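Local coordinates for geranyltranstransferase (Methylococcus capsulatus, PDB 3TS7), which probably makes farnesyl diphosphate, the fifteen-carbon isoprenoid precursor, as a magnesium-dependent prenyl transferase of the FPP/GGPP synthase family, at residues 207-210 with 211-215; 147-150 with 151-155. One frame throughout, in Å; residues are numbered along the deposited sequence.

How the contacts relate
Both contacts are short helical stretches of about two turns in an all-helical chain, bonded i to i+4 along the backbone. They lie on different helices, with centres about 17 Å apart and no touch between them. Contact 1 starts helix 208-237 at the surface. Contact 2 ends helix 141-155 and is mostly buried, partly against the second subunit. Each has a glutamate four residues before a basic residue. In contact 1 Glu209 and Arg213 form a close salt bridge; in contact 2 Glu149 makes only a long salt bridge to Lys153, while its other oxygen is hydrogen-bonded to His129 of the second subunit. Helix 177-201 packs against both, and its Arg197 touches Phe211 and bonds to Thr150.

Contact 1. Residues 207-210 with 211-215; sequences PAEQ and FDRLD. With PO4 (phosphate ion), chain G.
Glu209 and Arg213 form an i to i+4 salt bridge on the first turns of helix 208-237. The two side chains run side by side and point the same way. Glu209 OE1 takes both bonds, one from Arg213 NE at 2.8 Å and one from Arg213 NH1 at 3.1 Å. The carboxylate oxygen lies at the edge of the guanidinium, almost in its plane, although the two planes are turned 39° apart. Glu209 has CG anti to its backbone N (chi1 -161°), and the extended chain beyond brings OE1 alongside the arginine. A methionine in place of Arg213 would probably leave the Glu209 carboxylate without its charged mate and free to turn.

The packed side is carried by Phe211 and Leu214. Leu214 is buried and lies on Val196 and Cys200 of helix 177-201 and on Ile65 of helix 53-65. Its CB rests 3.4 Å from Gln210 O, the oxygen that also accepts the Leu214 backbone N-H. Phe211 touches Arg197 and Cys200, and Pro207 O lies at its ring edge, 3.5 Å from CD1. Pro207 is the N-cap residue; the bond from Phe211 N to its carbonyl is weak.

The outer side is looser. Ala208, Glu209 and Asp212 are exposed there. Gln210 lies between the two sides: it touches Ile65 and Phe283, and its amide reaches a phosphate ion, probably from the crystallisation liquor, which Arg203 also binds. The bond is short and nearly straight: Gln210 NE2 gives its N-H to phosphate O3 at 2.6 Å, with an angle of 163°.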
loop_
_atom_site.group_PDB
_atom_site.type_symbol
_atom_site.label_atom_id
_atom_site.label_comp_id
_atom_site.label_asym_id
_atom_site.label_seq_id
_atom_site.Cartn_x
_atom_site.Cartn_y
_atom_site.Cartn_z
ATOM N N PRO B 207 -25.701 -2.429 14.186
ATOM C CA PRO B 207 -26.282 -3.707 13.762
ATOM C C PRO B 207 -25.794 -4.144 12.377
ATOM O O PRO B 207 -25.530 -3.296 11.515
ATOM C CB PRO B 207 -27.782 -3.405 13.733
ATOM C CG PRO B 207 -27.948 -2.408 14.844
ATOM C CD PRO B 207 -26.730 -1.525 14.744
ATOM N N ALA B 208 -25.681 -5.456 12.185
ATOM C CA ALA B 208 -25.193 -6.036 10.926
ATOM C C ALA B 208 -26.084 -5.644 9.749
ATOM O O ALA B 208 -25.592 -5.429 8.635
ATOM C CB ALA B 208 -25.111 -7.563 11.039
ATOM N N GLU B 209 -27.392 -5.535 10.000
ATOM C CA GLU B 209 -28.333 -5.102 8.966
ATOM C C GLU B 209 -28.040 -3.700 8.444
ATOM O O GLU B 209 -28.260 -3.428 7.272
ATOM C CB GLU B 209 -29.800 -5.212 9.413
ATOM C CG GLU B 209 -30.762 -5.212 8.236
ATOM C CD GLU B 209 -32.225 -4.989 8.592
ATOM O OE1 GLU B 209 -32.935 -4.414 7.729
ATOM O OE2 GLU B 209 -32.666 -5.395 9.694
ATOM N N GLN B 210 -27.527 -2.811 9.286
ATOM C CA GLN B 210 -27.202 -1.468 8.809
ATOM C C GLN B 210 -25.929 -1.453 7.969
ATOM O O GLN B 210 -25.869 -0.751 6.955
ATOM C CB GLN B 210 -27.115 -0.470 9.964
ATOM C CG GLN B 210 -28.481 -0.286 10.654
ATOM C CD GLN B 210 -28.526 0.908 11.575
ATOM O OE1 GLN B 210 -29.314 0.948 12.519
ATOM N NE2 GLN B 210 -27.690 1.888 11.312
ATOM N N PHE B 211 -24.919 -2.219 8.402
ATOM C CA PHE B 211 -23.727 -2.457 7.562
ATOM C C PHE B 211 -24.170 -2.866 6.154
ATOM O O PHE B 211 -23.791 -2.206 5.176
ATOM C CB PHE B 211 -22.871 -3.606 8.102
ATOM C CG PHE B 211 -21.870 -3.207 9.156
ATOM C CD1 PHE B 211 -22.188 -3.311 10.508
ATOM C CD2 PHE B 211 -20.583 -2.791 8.796
ATOM C CE1 PHE B 211 -21.250 -2.976 11.509
ATOM C CE2 PHE B 211 -19.627 -2.461 9.779
ATOM C CZ PHE B 211 -19.967 -2.545 11.144
ATOM N N ASP B 212 -24.944 -3.955 6.091
ATOM C CA ASP B 212 -25.352 -4.610 4.820
ATOM C C ASP B 212 -26.139 -3.681 3.925
ATOM O O ASP B 212 -25.895 -3.628 2.726
ATOM C CB ASP B 212 -26.180 -5.881 5.076
ATOM C CG ASP B 212 -25.422 -6.935 5.876
ATOM O OD1 ASP B 212 -26.057 -7.924 6.295
ATOM O OD2 ASP B 212 -24.199 -6.778 6.102
ATOM N N ARG B 213 -27.086 -2.931 4.502
ATOM C CA ARG B 213 -27.877 -1.986 3.694
ATOM C C ARG B 213 -27.028 -0.878 3.115
ATOM O O ARG B 213 -27.171 -0.507 1.951
ATOM C CB ARG B 213 -29.012 -1.359 4.509
ATOM C CG ARG B 213 -30.152 -2.295 4.833
ATOM C CD ARG B 213 -31.225 -1.537 5.643
ATOM N NE ARG B 213 -32.418 -2.353 5.847
ATOM C CZ ARG B 213 -33.490 -2.338 5.057
ATOM N NH1 ARG B 213 -34.521 -3.130 5.331
ATOM N NH2 ARG B 213 -33.538 -1.538 3.996
ATOM N N LEU B 214 -26.131 -0.343 3.927
ATOM C CA LEU B 214 -25.323 0.770 3.476
ATOM C C LEU B 214 -24.268 0.299 2.478
ATOM O O LEU B 214 -23.918 1.037 1.552
ATOM C CB LEU B 214 -24.674 1.492 4.666
ATOM C CG LEU B 214 -25.631 2.372 5.475
ATOM C CD1 LEU B 214 -25.055 2.671 6.869
ATOM C CD2 LEU B 214 -25.916 3.647 4.719
ATOM N N ASP B 215 -23.748 -0.892 2.701
ATOM C CA ASP B 215 -22.922 -1.570 1.679
ATOM C C ASP B 215 -23.662 -1.769 0.347
ATOM O O ASP B 215 -23.115 -1.458 -0.728
ATOM C CB ASP B 215 -22.406 -2.913 2.184
ATOM C CG ASP B 215 -21.477 -3.564 1.179
ATOM O OD1 ASP B 215 -20.414 -2.974 0.857
ATOM O OD2 ASP B 215 -21.831 -4.632 0.679
HETATM P P PO4 G . -27.771 4.243 13.980
HETATM O O1 PO4 G . -26.306 4.412 14.356
HETATM O O2 PO4 G . -28.562 5.440 14.477
HETATM O O3 PO4 G . -27.929 4.161 12.475
HETATM O O4 PO4 G . -28.269 2.950 14.604
#

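Contact 2. Residues 147-150 with 151-155; sequences MIET and LAKAS
Leu151 O is gripped twice, by Ser155 OG at 2.6 Å and by Ser155 N at 2.9 Å. The two donors come from opposite faces of the carbonyl plane. The serine hydroxyl folds back on the last turn of helix 141-155 and donates its proton to that carbonyl. Upstream the i to i+4 pattern is regular, for example Ala152 N to Ile148 O at 2.9 Å.

Glu149 and Lys153 make only a long salt bridge, with 4.0 Å between OE2 and NZ. The Glu149 chain bends at chi2 (52°), which curls OE2 back over Lys153 CB, 3.8 Å away. The other oxygen, OE1, accepts a hydrogen bond from His129 ND1 of the second subunit.

Several helices surround residues 147-155: Leu151 packs on Val79 and Ile82 of helix 73-90 and on Ala127 and Leu131 of helix 113-133, while Thr150, whose OG1 bonds to Ala146 O and Arg197 NE, rests with Ala154 on Ala194 of helix 177-201. Ile148 and Ala152 meet Ala132 and Ala125 of the second subunit, so this end of helix 141-155 joins the helical core to the dimer interface.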
loop_
_atom_site.group_PDB
_atom_site.type_symbol
_atom_site.label_atom_id
_atom_site.label_comp_id
_atom_site.label_asym_id
_atom_site.label_seq_id
_atom_site.Cartn_x
_atom_site.Cartn_y
_atom_site.Cartn_z
ATOM N N MET B 147 -10.993 -1.937 10.084
ATOM C CA MET B 147 -10.835 -0.876 9.086
ATOM C C MET B 147 -9.659 -1.129 8.152
ATOM O O MET B 147 -9.742 -0.874 6.938
ATOM C CB MET B 147 -10.579 0.463 9.754
ATOM C CG MET B 147 -11.798 1.081 10.411
ATOM S SD MET B 147 -11.338 2.639 11.156
ATOM C CE MET B 147 -12.918 3.135 11.861
ATOM N N ILE B 148 -8.565 -1.599 8.746
ATOM C CA ILE B 148 -7.325 -1.891 8.000
ATOM C C ILE B 148 -7.582 -3.039 7.038
ATOM O O ILE B 148 -7.277 -2.925 5.842
ATOM C CB ILE B 148 -6.137 -2.214 8.947
ATOM C CG1 ILE B 148 -5.791 -0.977 9.793
ATOM C CG2 ILE B 148 -4.923 -2.699 8.144
ATOM C CD1 ILE B 148 -5.151 -1.296 11.129
ATOM N N GLU B 149 -8.179 -4.117 7.550
ATOM C CA GLU B 149 -8.549 -5.256 6.706
ATOM C C GLU B 149 -9.456 -4.853 5.559
ATOM O O GLU B 149 -9.251 -5.297 4.426
ATOM C CB GLU B 149 -9.158 -6.402 7.526
ATOM C CG GLU B 149 -9.813 -7.552 6.688
ATOM C CD GLU B 149 -8.917 -8.162 5.585
ATOM O OE1 GLU B 149 -7.681 -7.941 5.558
ATOM O OE2 GLU B 149 -9.467 -8.874 4.715
ATOM N N THR B 150 -10.425 -3.982 5.855
ATOM C CA THR B 150 -11.336 -3.459 4.857
ATOM C C THR B 150 -10.577 -2.770 3.749
ATOM O O THR B 150 -10.805 -3.052 2.561
ATOM C CB THR B 150 -12.341 -2.464 5.485
ATOM O OG1 THR B 150 -13.238 -3.198 6.310
ATOM C CG2 THR B 150 -13.118 -1.707 4.405
ATOM N N LEU B 151 -9.653 -1.884 4.125
ATOM C CA LEU B 151 -8.935 -1.106 3.119
ATOM C C LEU B 151 -7.985 -2.005 2.309
ATOM O O LEU B 151 -7.840 -1.835 1.087
ATOM C CB LEU B 151 -8.188 0.083 3.739
ATOM C CG LEU B 151 -7.660 1.127 2.730
ATOM C CD1 LEU B 151 -8.767 1.964 2.106
ATOM C CD2 LEU B 151 -6.654 2.052 3.422
ATOM N N ALA B 152 -7.371 -2.974 2.973
ATOM C CA ALA B 152 -6.428 -3.850 2.295
ATOM C C ALA B 152 -7.154 -4.740 1.285
ATOM O O ALA B 152 -6.682 -4.891 0.179
ATOM C CB ALA B 152 -5.669 -4.681 3.283
ATOM N N LYS B 153 -8.323 -5.276 1.655
ATOM C CA LYS B 153 -9.087 -6.154 0.769
ATOM C C LYS B 153 -9.650 -5.372 -0.415
ATOM O O LYS B 153 -9.610 -5.854 -1.562
ATOM C CB LYS B 153 -10.189 -6.886 1.542
ATOM C CG LYS B 153 -10.690 -8.194 0.902
ATOM C CD LYS B 153 -12.136 -8.477 1.315
ATOM C CE LYS B 153 -12.465 -9.973 1.383
ATOM N NZ LYS B 153 -12.540 -10.518 2.783
ATOM N N ALA B 154 -10.120 -4.153 -0.153
ATOM C CA ALA B 154 -10.625 -3.280 -1.207
ATOM C C ALA B 154 -9.574 -2.747 -2.178
ATOM O O ALA B 154 -9.882 -2.480 -3.344
ATOM C CB ALA B 154 -11.431 -2.116 -0.616
ATOM N N SER B 155 -8.342 -2.573 -1.710
ATOM C CA SER B 155 -7.313 -1.952 -2.538
ATOM C C SER B 155 -6.423 -2.962 -3.297
ATOM O O SER B 155 -5.748 -2.574 -4.226
ATOM C CB SER B 155 -6.429 -1.039 -1.680
ATOM O OG SER B 155 -7.225 -0.188 -0.857
#